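Local coordinates for protein hydrolase, haloacid dehalogenase-like family (Porphyromonas gingivalis, PDB 2I6X) that is a predicted hydrolase of the haloacid dehalogenase superfamily, whose own substrate and reaction are not established, at residues 118-121 and 125-128. Numbering follows the deposited sequence.
Sequences LDLA and RFLP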
ATOM      1  N   LEU A 118      -4.565   6.830  -3.547  1.00 64.90           N
ATOM      2  CA  LEU A 118      -5.824   6.231  -3.940  1.00 65.55           C
ATOM      3  C   LEU A 118      -6.529   7.001  -5.053  1.00 65.90           C
ATOM      4  O   LEU A 118      -7.085   6.371  -5.957  1.00 67.04           O
ATOM      5  CB  LEU A 118      -6.736   6.066  -2.732  1.00 65.51           C
ATOM      6  CG  LEU A 118      -6.466   4.844  -1.863  1.00 67.14           C
ATOM      7  CD1 LEU A 118      -7.547   4.764  -0.777  1.00 68.70           C
ATOM      8  CD2 LEU A 118      -6.416   3.563  -2.721  1.00 67.91           C
ATOM      9  N   ASP A 119      -6.508   8.336  -5.000  1.00 65.36           N
ATOM     10  CA  ASP A 119      -6.996   9.132  -6.107  1.00 65.43           C
ATOM     11  C   ASP A 119      -6.243   8.763  -7.409  1.00 64.90           C
ATOM     12  O   ASP A 119      -6.866   8.615  -8.471  1.00 64.87           O
ATOM     13  CB  ASP A 119      -6.923  10.643  -5.800  1.00 65.88           C
ATOM     14  CG  ASP A 119      -7.988  11.115  -4.752  1.00 69.77           C
ATOM     15  OD1 ASP A 119      -8.858  10.314  -4.313  1.00 72.62           O
ATOM     16  OD2 ASP A 119      -7.952  12.310  -4.338  1.00 72.16           O
ATOM     17  N   LEU A 120      -4.925   8.598  -7.334  1.00 64.21           N
ATOM     18  CA  LEU A 120      -4.147   8.221  -8.518  1.00 64.20           C
ATOM     19  C   LEU A 120      -4.511   6.815  -9.000  1.00 64.53           C
ATOM     20  O   LEU A 120      -4.762   6.587 -10.189  1.00 64.21           O
ATOM     21  CB  LEU A 120      -2.627   8.316  -8.279  1.00 63.93           C
ATOM     22  CG  LEU A 120      -1.808   7.660  -9.424  1.00 63.77           C
ATOM     23  CD1 LEU A 120      -2.059   8.296 -10.787  1.00 57.59           C
ATOM     24  CD2 LEU A 120      -0.319   7.566  -9.123  1.00 63.87           C
ATOM     25  N   ALA A 121      -4.534   5.888  -8.054  1.00 64.96           N
ATOM     26  CA  ALA A 121      -4.805   4.478  -8.318  1.00 66.06           C
ATOM     27  C   ALA A 121      -6.186   4.196  -8.903  1.00 66.64           C
ATOM     28  O   ALA A 121      -6.359   3.210  -9.601  1.00 66.55           O
ATOM     29  CB  ALA A 121      -4.581   3.649  -7.047  1.00 64.95           C
ATOM     30  N   ARG A 125      -5.113   6.988 -15.209  1.00 66.33           N
ATOM     31  CA  ARG A 125      -3.717   7.384 -15.403  1.00 66.05           C
ATOM     32  C   ARG A 125      -2.773   6.533 -14.558  1.00 65.40           C
ATOM     33  O   ARG A 125      -1.561   6.779 -14.522  1.00 65.73           O
ATOM     34  CB  ARG A 125      -3.549   8.853 -15.020  1.00 65.92           C
ATOM     35  CG  ARG A 125      -4.524   9.739 -15.743  1.00 67.70           C
ATOM     36  CD  ARG A 125      -4.556   9.397 -17.250  1.00 67.93           C
ATOM     37  NE  ARG A 125      -5.300  10.411 -17.984  1.00 68.52           N
ATOM     38  CZ  ARG A 125      -5.403  10.464 -19.308  1.00 68.77           C
ATOM     39  NH1 ARG A 125      -6.105  11.442 -19.856  1.00 65.41           N
ATOM     40  NH2 ARG A 125      -4.811   9.547 -20.074  1.00 68.71           N
ATOM     41  N   PHE A 126      -3.321   5.547 -13.865  1.00 64.19           N
ATOM     42  CA  PHE A 126      -2.501   4.739 -12.989  1.00 63.54           C
ATOM     43  C   PHE A 126      -1.570   3.817 -13.791  1.00 63.60           C
ATOM     44  O   PHE A 126      -0.396   3.730 -13.482  1.00 63.63           O
ATOM     45  CB  PHE A 126      -3.385   3.979 -12.001  1.00 62.92           C
ATOM     46  CG  PHE A 126      -2.627   3.095 -11.048  1.00 62.23           C
ATOM     47  CD1 PHE A 126      -1.627   3.613 -10.239  1.00 61.20           C
ATOM     48  CD2 PHE A 126      -2.952   1.745 -10.937  1.00 60.39           C
ATOM     49  CE1 PHE A 126      -0.956   2.799  -9.366  1.00 63.21           C
ATOM     50  CE2 PHE A 126      -2.285   0.929 -10.077  1.00 59.07           C
ATOM     51  CZ  PHE A 126      -1.288   1.439  -9.284  1.00 61.49           C
ATOM     52  N   LEU A 127      -2.100   3.190 -14.844  1.00 63.67           N
ATOM     53  CA  LEU A 127      -1.376   2.206 -15.663  1.00 63.69           C
ATOM     54  C   LEU A 127      -1.566   2.467 -17.142  1.00 63.86           C
ATOM     55  O   LEU A 127      -2.624   2.973 -17.556  1.00 64.17           O
ATOM     56  CB  LEU A 127      -1.867   0.791 -15.371  1.00 63.55           C
ATOM     57  CG  LEU A 127      -1.358   0.098 -14.103  1.00 64.84           C
ATOM     58  CD1 LEU A 127      -2.332  -0.959 -13.657  1.00 63.37           C
ATOM     59  CD2 LEU A 127       0.008  -0.522 -14.345  1.00 65.42           C
ATOM     60  N   PRO A 128      -0.563   2.092 -17.964  1.00 63.89           N
ATOM     61  CA  PRO A 128      -0.681   2.369 -19.388  1.00 64.37           C
ATOM     62  C   PRO A 128      -1.967   1.797 -19.952  1.00 64.82           C
ATOM     63  O   PRO A 128      -2.511   2.335 -20.914  1.00 65.17           O
ATOM     64  CB  PRO A 128       0.535   1.652 -19.987  1.00 63.95           C
ATOM     65  CG  PRO A 128       1.532   1.670 -18.893  1.00 63.76           C
ATOM     66  CD  PRO A 128       0.704   1.399 -17.656  1.00 63.88           C
TER
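Phe126 lays one face of its ring over the backbone of Ala121, the last residue of helix 115-121. The alanine CA stands 4.0 Å from the ring centroid, a CH-pi contact offset toward the rim. It lies 24° off the ring normal. Ala121 CB adds a looser contact to CD1 of the same ring. With CG anti to the backbone N (chi1 180°), the phenylalanine ring extends back from the loop to the helix end. The closest approach, 3.5 Å, is between Leu120 O and Phe126 CB, a van der Waals contact. Leu120 reaches the ring obliquely, its CG 4.1 Å from Phe126 CD1, and the two side chains cross at about a right angle. The Leu120 CD1 methyl goes on to the loop backbone, 4.1 Å from Arg125 O.

No hydrogen bond joins the two segments directly. Ser123, in the turn between them, links both through its OG, which is hydrogen-bonded to Leu120 O and to Arg125 N. Phe126 also meets the Phe95 ring nearly perpendicularly and touches Ile90, while Leu120 packs on Leu87; both aliphatic partners belong to strand 87-90 of the small antiparallel sheet. The chain thus folds back on its helix as it leaves for strand 139-142 at the edge of the parallel Rossmann-like sheet. The direct contact is therefore essentially apolar, consistent with dispersion and a CH-pi interaction holding the loop to the helix end, with Ser123 OG supplying a polar bridge between them.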